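Local coordinates for protein probable glutaminase ybaS (Escherichia coli, PDB 1U60) that catalyses the hydrolysis of L-glutamine to L-glutamate and ammonium, working as a homotetrameric glutaminase related to the beta-lactamases, at residues T163-N168 with E187-Y192; I67-T72 with A118-T123; Q137-I142 with T193-T198. One frame throughout, in Å; residues are numbered along the deposited sequence.

Contact 1: T163-N168 with E187-Y192; sequences TTNFHN and EACDVY
The ring of Tyr192 takes the amide of Asn168 at its edge, close to the ring plane, with the two planes turned 76° apart. The amide therefore meets the ring rim and does not stack on it; Asn168 CG stands 4.6 Å from Tyr192 CE2. One face of the ring is packed by Ala120 and Ile121 of helix 117-126, and under the other lies the sulfur of Cys196. The setting is the helical part of a beta-lactamase-like glutaminase fold. Here the start of helix 166-178 leans on the flank of helix 185-195, to which it is joined by a short loop at its far end. Asn168 and Tyr192 are both predicted to bind the substrate, so this contact probably sets two walls of the glutamine pocket against each other. Asn117, a third residue predicted to bind the substrate, touches Asn168.

No hydrogen bond crosses between the two segments. One turn before Tyr192, Cys189 makes the other half of the contact. Its SG lies anti to the backbone N (chi1 -177°), which carries the sulfur out from its helix and in between Asn165 and Asn168. Asn165 occupies the N-cap position of helix 166-178, and its CG is 4.3 Å from Cys189 SG. On the Asn168 side the same sulfur rests against main chain as well as side chain: Cys189 SG is 4.2 Å from Asn168 CB and 3.9 Å from Asn168 C.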
loop_
_atom_site.group_PDB
_atom_site.type_symbol
_atom_site.label_atom_id
_atom_site.label_comp_id
_atom_site.label_asym_id
_atom_site.label_seq_id
_atom_site.Cartn_x
_atom_site.Cartn_y
_atom_site.Cartn_z
ATOM N N THR A 163 23.171 -15.119 -18.798
ATOM C CA THR A 163 24.621 -15.230 -18.597
ATOM C C THR A 163 25.168 -14.162 -17.692
ATOM O O THR A 163 26.387 -14.109 -17.459
ATOM C CB THR A 163 25.362 -15.229 -19.935
ATOM O OG1 THR A 163 25.011 -14.075 -20.693
ATOM C CG2 THR A 163 24.956 -16.380 -20.778
ATOM N N THR A 164 24.283 -13.331 -17.147
ATOM C CA THR A 164 24.644 -12.334 -16.140
ATOM C C THR A 164 23.866 -12.352 -14.823
ATOM O O THR A 164 24.010 -11.423 -14.005
ATOM C CB THR A 164 24.501 -10.907 -16.714
ATOM O OG1 THR A 164 23.157 -10.702 -17.193
ATOM C CG2 THR A 164 25.454 -10.692 -17.900
ATOM N N ASN A 165 22.992 -13.321 -14.629
ATOM C CA ASN A 165 22.011 -13.311 -13.520
ATOM C C ASN A 165 22.497 -14.017 -12.254
ATOM O O ASN A 165 21.719 -14.677 -11.554
ATOM C CB ASN A 165 20.689 -13.934 -13.979
ATOM C CG ASN A 165 20.804 -15.421 -14.387
ATOM O OD1 ASN A 165 19.767 -16.100 -14.720
ATOM N ND2 ASN A 165 22.015 -15.960 -14.330
ATOM N N PHE A 166 23.785 -13.875 -11.975
ATOM C CA PHE A 166 24.409 -14.539 -10.822
ATOM C C PHE A 166 23.770 -14.213 -9.489
ATOM O O PHE A 166 23.619 -15.098 -8.609
ATOM C CB PHE A 166 25.910 -14.202 -10.788
ATOM C CG PHE A 166 26.590 -14.401 -12.134
ATOM C CD1 PHE A 166 26.609 -15.650 -12.719
ATOM C CD2 PHE A 166 27.150 -13.307 -12.812
ATOM C CE1 PHE A 166 27.171 -15.853 -13.990
ATOM C CE2 PHE A 166 27.714 -13.487 -14.069
ATOM C CZ PHE A 166 27.717 -14.767 -14.668
ATOM N N HIS A 167 23.372 -12.968 -9.285
ATOM C CA HIS A 167 22.783 -12.631 -8.025
ATOM C C HIS A 167 21.383 -13.284 -7.867
ATOM O O HIS A 167 21.027 -13.725 -6.754
ATOM C CB HIS A 167 22.770 -11.117 -7.871
ATOM C CG HIS A 167 22.398 -10.658 -6.514
ATOM N ND1 HIS A 167 23.320 -10.283 -5.561
ATOM C CD2 HIS A 167 21.183 -10.493 -5.955
ATOM C CE1 HIS A 167 22.683 -9.920 -4.462
ATOM N NE2 HIS A 167 21.381 -10.059 -4.667
ATOM N N ASN A 168 20.608 -13.419 -8.950
ATOM C CA ASN A 168 19.345 -14.158 -8.875
ATOM C C ASN A 168 19.551 -15.666 -8.640
ATOM O O ASN A 168 18.712 -16.310 -7.991
ATOM C CB ASN A 168 18.504 -13.959 -10.126
ATOM C CG ASN A 168 17.755 -12.654 -10.159
ATOM O OD1 ASN A 168 17.278 -12.251 -11.248
ATOM N ND2 ASN A 168 17.697 -11.938 -9.057
ATOM N N GLU A 187 15.923 -24.375 -12.365
ATOM C CA GLU A 187 14.689 -24.252 -13.154
ATOM C C GLU A 187 13.926 -22.967 -12.859
ATOM O O GLU A 187 13.485 -22.286 -13.784
ATOM C CB GLU A 187 13.770 -25.462 -12.881
ATOM C CG GLU A 187 12.355 -25.386 -13.468
ATOM C CD GLU A 187 11.550 -26.680 -13.288
ATOM O OE1 GLU A 187 12.179 -27.707 -12.855
ATOM O OE2 GLU A 187 10.304 -26.669 -13.590
ATOM N N ALA A 188 13.707 -22.679 -11.583
ATOM C CA ALA A 188 13.026 -21.448 -11.213
ATOM C C ALA A 188 13.776 -20.221 -11.717
ATOM O O ALA A 188 13.174 -19.274 -12.233
ATOM C CB ALA A 188 12.828 -21.357 -9.717
ATOM N N CYS A 189 15.090 -20.239 -11.582
ATOM C CA CYS A 189 15.900 -19.090 -11.953
ATOM C C CYS A 189 15.842 -18.927 -13.470
ATOM O O CYS A 189 15.666 -17.832 -13.984
ATOM C CB CYS A 189 17.322 -19.242 -11.408
ATOM S SG CYS A 189 18.385 -17.811 -11.735
ATOM N N ASP A 190 15.955 -20.024 -14.199
ATOM C CA ASP A 190 15.917 -19.987 -15.642
ATOM C C ASP A 190 14.573 -19.386 -16.111
ATOM O O ASP A 190 14.559 -18.480 -16.913
ATOM C CB ASP A 190 16.115 -21.424 -16.150
ATOM C CG ASP A 190 15.909 -21.611 -17.647
ATOM O OD1 ASP A 190 15.786 -20.643 -18.462
ATOM O OD2 ASP A 190 15.851 -22.772 -18.099
ATOM N N VAL A 191 13.470 -19.907 -15.624
ATOM C CA VAL A 191 12.175 -19.461 -16.146
ATOM C C VAL A 191 11.915 -18.016 -15.763
ATOM O O VAL A 191 11.383 -17.257 -16.559
ATOM C CB VAL A 191 11.052 -20.389 -15.759
ATOM C CG1 VAL A 191 9.730 -19.903 -16.271
ATOM C CG2 VAL A 191 11.342 -21.769 -16.370
ATOM N N TYR A 192 12.317 -17.657 -14.551
ATOM C CA TYR A 192 12.173 -16.273 -14.100
ATOM C C TYR A 192 12.923 -15.332 -15.080
ATOM O O TYR A 192 12.425 -14.285 -15.490
ATOM C CB TYR A 192 12.679 -16.073 -12.655
ATOM C CG TYR A 192 12.577 -14.608 -12.313
ATOM C CD1 TYR A 192 11.333 -14.029 -12.158
ATOM C CD2 TYR A 192 13.700 -13.770 -12.302
ATOM C CE1 TYR A 192 11.184 -12.718 -11.931
ATOM C CE2 TYR A 192 13.547 -12.402 -12.058
ATOM C CZ TYR A 192 12.271 -11.896 -11.883
ATOM O OH TYR A 192 12.025 -10.558 -11.728
#

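Contact 2: I67-T72 with A118-T123; sequences ISKVCT and AGAIAT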
loop_
_atom_site.group_PDB
_atom_site.type_symbol
_atom_site.label_atom_id
_atom_site.label_comp_id
_atom_site.label_asym_id
_atom_site.label_seq_id
_atom_site.Cartn_x
_atom_site.Cartn_y
_atom_site.Cartn_z
ATOM N N ILE A 67 8.127 -6.259 -14.856
ATOM C CA ILE A 67 6.679 -6.214 -14.991
ATOM C C ILE A 67 6.097 -7.625 -15.136
ATOM O O ILE A 67 4.917 -7.872 -14.764
ATOM C CB ILE A 67 6.226 -5.234 -16.154
ATOM C CG1 ILE A 67 6.684 -3.780 -15.857
ATOM C CG2 ILE A 67 4.737 -5.282 -16.305
ATOM C CD1 ILE A 67 6.567 -2.866 -17.013
ATOM N N SER A 68 6.905 -8.555 -15.665
ATOM C CA SER A 68 6.544 -9.969 -15.726
ATOM C C SER A 68 6.073 -10.550 -14.373
ATOM O O SER A 68 5.274 -11.489 -14.367
ATOM C CB SER A 68 7.744 -10.770 -16.215
ATOM O OG SER A 68 8.759 -10.811 -15.240
ATOM N N LYS A 69 6.507 -9.953 -13.251
ATOM C CA LYS A 69 6.131 -10.407 -11.899
ATOM C C LYS A 69 4.610 -10.386 -11.721
ATOM O O LYS A 69 4.035 -11.248 -11.038
ATOM C CB LYS A 69 6.828 -9.606 -10.811
ATOM C CG LYS A 69 8.350 -9.626 -10.924
ATOM C CD LYS A 69 8.953 -8.668 -9.866
ATOM C CE LYS A 69 10.467 -8.775 -9.791
ATOM N NZ LYS A 69 10.977 -7.630 -8.931
ATOM N N VAL A 70 3.944 -9.424 -12.381
ATOM C CA VAL A 70 2.492 -9.265 -12.209
ATOM C C VAL A 70 1.829 -10.455 -12.913
ATOM O O VAL A 70 0.848 -11.037 -12.406
ATOM C CB VAL A 70 2.014 -7.916 -12.773
ATOM C CG1 VAL A 70 0.496 -7.860 -12.831
ATOM C CG2 VAL A 70 2.581 -6.781 -11.976
ATOM N N CYS A 71 2.334 -10.798 -14.101
ATOM C CA CYS A 71 1.696 -11.864 -14.877
ATOM C C CYS A 71 1.853 -13.240 -14.211
ATOM O O CYS A 71 0.942 -14.045 -14.191
ATOM C CB CYS A 71 2.256 -11.946 -16.290
ATOM S SG CYS A 71 2.242 -10.370 -17.217
ATOM N N THR A 72 3.032 -13.515 -13.663
ATOM C CA THR A 72 3.228 -14.818 -13.054
ATOM C C THR A 72 2.459 -14.901 -11.747
ATOM O O THR A 72 1.947 -16.002 -11.354
ATOM C CB THR A 72 4.748 -15.045 -12.899
ATOM O OG1 THR A 72 5.291 -15.303 -14.224
ATOM C CG2 THR A 72 5.061 -16.264 -12.010
ATOM N N ALA A 118 13.147 -11.923 -5.090
ATOM C CA ALA A 118 13.112 -13.178 -4.351
ATOM C C ALA A 118 11.675 -13.743 -4.378
ATOM O O ALA A 118 11.465 -14.907 -4.690
ATOM C CB ALA A 118 13.599 -12.924 -2.878
ATOM N N GLY A 119 10.685 -12.902 -4.083
ATOM C CA GLY A 119 9.318 -13.359 -4.143
ATOM C C GLY A 119 8.881 -13.793 -5.526
ATOM O O GLY A 119 8.075 -14.702 -5.671
ATOM N N ALA A 120 9.399 -13.139 -6.552
ATOM C CA ALA A 120 8.989 -13.409 -7.901
ATOM C C ALA A 120 9.557 -14.741 -8.331
ATOM O O ALA A 120 8.892 -15.527 -8.966
ATOM C CB ALA A 120 9.475 -12.301 -8.828
ATOM N N ILE A 121 10.803 -15.000 -7.963
ATOM C CA ILE A 121 11.424 -16.288 -8.283
ATOM C C ILE A 121 10.675 -17.433 -7.588
ATOM O O ILE A 121 10.422 -18.489 -8.190
ATOM C CB ILE A 121 12.923 -16.273 -7.925
ATOM C CG1 ILE A 121 13.669 -15.332 -8.876
ATOM C CG2 ILE A 121 13.529 -17.676 -8.052
ATOM C CD1 ILE A 121 15.062 -14.902 -8.422
ATOM N N ALA A 122 10.254 -17.195 -6.360
ATOM C CA ALA A 122 9.418 -18.152 -5.592
ATOM C C ALA A 122 8.043 -18.337 -6.223
ATOM O O ALA A 122 7.554 -19.497 -6.312
ATOM C CB ALA A 122 9.310 -17.753 -4.181
ATOM N N THR A 123 7.457 -17.253 -6.745
ATOM C CA THR A 123 6.132 -17.318 -7.388
ATOM C C THR A 123 6.276 -18.111 -8.725
ATOM O O THR A 123 5.450 -18.960 -9.059
ATOM C CB THR A 123 5.589 -15.949 -7.601
ATOM O OG1 THR A 123 5.525 -15.232 -6.324
ATOM C CG2 THR A 123 4.164 -16.002 -8.174
#
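Ala120 and Thr123, one turn apart on helix 117-126, face Lys69 and Thr72, likewise one turn apart on helix 68-80. Just before them, Gly119 contributes its carbonyl. Ala120 comes next, pointing its methyl at the stem of Lys69. The lysine chain is extended beyond CG and runs over this methyl, with Lys69 CG 3.6 Å and Lys69 CE 3.8 Å from Ala120 CB. So small a residue lets the backbones come close: the CA atoms of Lys69 and Ala120 are 5.8 Å apart. Ile121 turns the other way, toward helix 185-195. Thr123 closes the segment. Its CG2, anti to the backbone N, packs 3.9 Å from Thr72 CG2, the two side chains sliding past each other in opposite directions. That leaves Thr123 OG1 to bond back to Gly119 O at 2.7 Å. This carbonyl also takes Thr123 N, from the opposite face of its plane; the OG1 bond helps hold the threonine's chi1 at -57°.

Lys69 follows Ser66, predicted to bind the substrate, in the Ser-x-x-Lys spacing of the beta-lactamase clan. Its NZ bonds to Tyr244 OH, Asn117 OD1 and Leu115 O. Across the helices, then, the chemistry is almost wholly nonpolar, with the Thr123 methyl also resting against Thr72 O: Ala120 packs against the lysine stem, while three oxygen partners anchor its amine beside residues predicted to bind the substrate.

Contact 3: Q137-I142 with T193-T198; sequences QRILHI and TRQCST
Gln195 meets Ile139 at its two ends, through CB and through NE2, with CG and CD bridging between them. Its CB starts the contact, 3.8 Å from Ile139 CG2. From there CG sits between the backbone N and the carbonyl carbon (chi1 83°), a turn that brings it under the rim of the Tyr192 ring, beside CD1. Beyond CG the chain is extended and ends in an amide with two different duties. OE1 is hydrogen-bonded to Ser68 OG on helix 68-80. NE2 touches two methyls of the isoleucine, 3.8 Å from Ile139 CD1 and 3.9 Å from Ile139 CG2, and also lies near the hydroxyls of Thr72 and Thr124.

Helix 132-147 here packs against the C-terminal part of helix 185-195, in the helical region of the beta-lactamase-like fold, where the chain leaves the helix for the short strand 198-200. Gln143, one turn beyond Ile139, spans this exit: its NE2 bonds to Gln195 O and its OE1 to Thr198 OG1. Ser197 folds its hydroxyl back to the helix, Ser197 OG donating to Thr193 O at 2.8 Å from a position tilted 35° off the carbonyl plane.

The second patch is looser. Leu140 leaves its helix at an angle to the other segment, but the branch end turns inward, and Leu140 CD1 meets Thr198 CG2 at 4.1 Å, while the threonine hydroxyl holds Gln143.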
loop_
_atom_site.group_PDB
_atom_site.type_symbol
_atom_site.label_atom_id
_atom_site.label_comp_id
_atom_site.label_asym_id
_atom_site.label_seq_id
_atom_site.Cartn_x
_atom_site.Cartn_y
_atom_site.Cartn_z
ATOM N N GLN A 137 6.147 -22.345 -20.891
ATOM C CA GLN A 137 5.055 -22.214 -21.842
ATOM C C GLN A 137 3.815 -21.619 -21.167
ATOM O O GLN A 137 3.169 -20.772 -21.763
ATOM C CB GLN A 137 4.704 -23.557 -22.523
ATOM C CG GLN A 137 5.691 -23.950 -23.627
ATOM C CD GLN A 137 5.959 -22.858 -24.675
ATOM O OE1 GLN A 137 5.030 -22.324 -25.268
ATOM N NE2 GLN A 137 7.225 -22.555 -24.919
ATOM N N ARG A 138 3.504 -22.019 -19.933
ATOM C CA ARG A 138 2.284 -21.551 -19.279
ATOM C C ARG A 138 2.417 -20.067 -18.909
ATOM O O ARG A 138 1.485 -19.322 -19.050
ATOM C CB ARG A 138 1.954 -22.396 -18.077
ATOM C CG ARG A 138 1.576 -23.876 -18.401
ATOM C CD ARG A 138 1.052 -24.658 -17.186
ATOM N NE ARG A 138 -0.246 -24.133 -16.758
ATOM C CZ ARG A 138 -0.520 -23.577 -15.572
ATOM N NH1 ARG A 138 0.362 -23.513 -14.590
ATOM N NH2 ARG A 138 -1.758 -23.138 -15.351
ATOM N N ILE A 139 3.614 -19.649 -18.514
ATOM C CA ILE A 139 3.883 -18.218 -18.188
ATOM C C ILE A 139 3.865 -17.348 -19.427
ATOM O O ILE A 139 3.229 -16.312 -19.442
ATOM C CB ILE A 139 5.202 -18.091 -17.433
ATOM C CG1 ILE A 139 5.022 -18.600 -15.986
ATOM C CG2 ILE A 139 5.722 -16.641 -17.425
ATOM C CD1 ILE A 139 6.312 -18.866 -15.232
ATOM N N LEU A 140 4.510 -17.806 -20.520
ATOM C CA LEU A 140 4.470 -17.086 -21.801
ATOM C C LEU A 140 3.012 -16.913 -22.253
ATOM O O LEU A 140 2.621 -15.852 -22.690
ATOM C CB LEU A 140 5.306 -17.801 -22.860
ATOM C CG LEU A 140 5.266 -17.178 -24.248
ATOM C CD1 LEU A 140 5.775 -15.739 -24.201
ATOM C CD2 LEU A 140 6.090 -18.021 -25.231
ATOM N N HIS A 141 2.207 -17.962 -22.094
ATOM C CA HIS A 141 0.814 -17.936 -22.529
ATOM C C HIS A 141 0.011 -16.906 -21.739
ATOM O O HIS A 141 -0.748 -16.154 -22.317
ATOM C CB HIS A 141 0.214 -19.335 -22.395
ATOM C CG HIS A 141 -1.165 -19.446 -22.934
ATOM N ND1 HIS A 141 -1.433 -19.421 -24.287
ATOM C CD2 HIS A 141 -2.360 -19.548 -22.307
ATOM C CE1 HIS A 141 -2.738 -19.542 -24.467
ATOM N NE2 HIS A 141 -3.321 -19.606 -23.283
ATOM N N ILE A 142 0.174 -16.870 -20.423
ATOM C CA ILE A 142 -0.566 -15.860 -19.665
ATOM C C ILE A 142 -0.153 -14.437 -19.996
ATOM O O ILE A 142 -1.023 -13.534 -20.067
ATOM C CB ILE A 142 -0.602 -16.129 -18.160
ATOM C CG1 ILE A 142 -1.859 -15.464 -17.606
ATOM C CG2 ILE A 142 0.664 -15.665 -17.438
ATOM C CD1 ILE A 142 -2.066 -15.731 -16.125
ATOM N N THR A 193 14.134 -15.733 -15.470
ATOM C CA THR A 193 14.932 -14.979 -16.440
ATOM C C THR A 193 14.232 -14.840 -17.797
ATOM O O THR A 193 14.153 -13.746 -18.351
ATOM C CB THR A 193 16.292 -15.649 -16.594
ATOM O OG1 THR A 193 16.915 -15.688 -15.302
ATOM C CG2 THR A 193 17.198 -14.831 -17.464
ATOM N N ARG A 194 13.667 -15.935 -18.273
ATOM C CA ARG A 194 12.876 -15.943 -19.519
ATOM C C ARG A 194 11.713 -14.992 -19.443
ATOM O O ARG A 194 11.481 -14.234 -20.383
ATOM C CB ARG A 194 12.342 -17.338 -19.866
ATOM C CG ARG A 194 13.426 -18.377 -20.123
ATOM C CD ARG A 194 12.852 -19.693 -20.592
ATOM N NE ARG A 194 13.645 -20.875 -20.262
ATOM C CZ ARG A 194 13.340 -22.121 -20.676
ATOM N NH1 ARG A 194 12.300 -22.334 -21.463
ATOM N NH2 ARG A 194 14.075 -23.147 -20.309
ATOM N N GLN A 195 10.961 -15.032 -18.342
ATOM C CA GLN A 195 9.726 -14.242 -18.259
ATOM C C GLN A 195 10.006 -12.742 -18.301
ATOM O O GLN A 195 9.186 -11.930 -18.763
ATOM C CB GLN A 195 8.900 -14.641 -17.050
ATOM C CG GLN A 195 9.319 -13.979 -15.747
ATOM C CD GLN A 195 8.437 -14.308 -14.594
ATOM O OE1 GLN A 195 8.135 -13.409 -13.738
ATOM N NE2 GLN A 195 8.059 -15.529 -14.481
ATOM N N CYS A 196 11.211 -12.364 -17.852
ATOM C CA CYS A 196 11.678 -10.997 -17.902
ATOM C C CYS A 196 12.167 -10.537 -19.287
ATOM O O CYS A 196 12.348 -9.336 -19.509
ATOM C CB CYS A 196 12.821 -10.800 -16.918
ATOM S SG CYS A 196 12.310 -10.789 -15.182
ATOM N N SER A 197 12.339 -11.499 -20.191
ATOM C CA SER A 197 13.023 -11.296 -21.449
ATOM C C SER A 197 12.088 -11.245 -22.648
ATOM O O SER A 197 12.555 -11.220 -23.755
ATOM C CB SER A 197 14.127 -12.375 -21.654
ATOM O OG SER A 197 15.092 -12.326 -20.602
ATOM N N THR A 198 10.782 -11.163 -22.443
ATOM C CA THR A 198 9.852 -10.897 -23.542
ATOM C C THR A 198 9.788 -9.393 -23.840
ATOM O O THR A 198 10.188 -8.570 -23.010
ATOM C CB THR A 198 8.473 -11.441 -23.173
ATOM O OG1 THR A 198 8.042 -10.789 -21.972
ATOM C CG2 THR A 198 8.502 -12.933 -22.910
#

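Contact 2 closes first along the chain; contact 3 then opens, and contact 1 falls entirely between its two segments. Contacts 1 and 3 share helix 185-195, using successive turns of it, and their centres are about 13 Å apart. The centre of contact 2 is about 12 Å from that of contact 1 and about 10 Å from that of contact 3, bringing in helices 68-80 and 117-126. Helix 185-195 thus acts as the common spine: Tyr192 OH comes within 3.1 Å of Lys69 CE, and Val191 CG1 packs 3.7 Å from Ile139 CD1. Together the three contacts tie five helices of the helical region around residues predicted to bind glutamine.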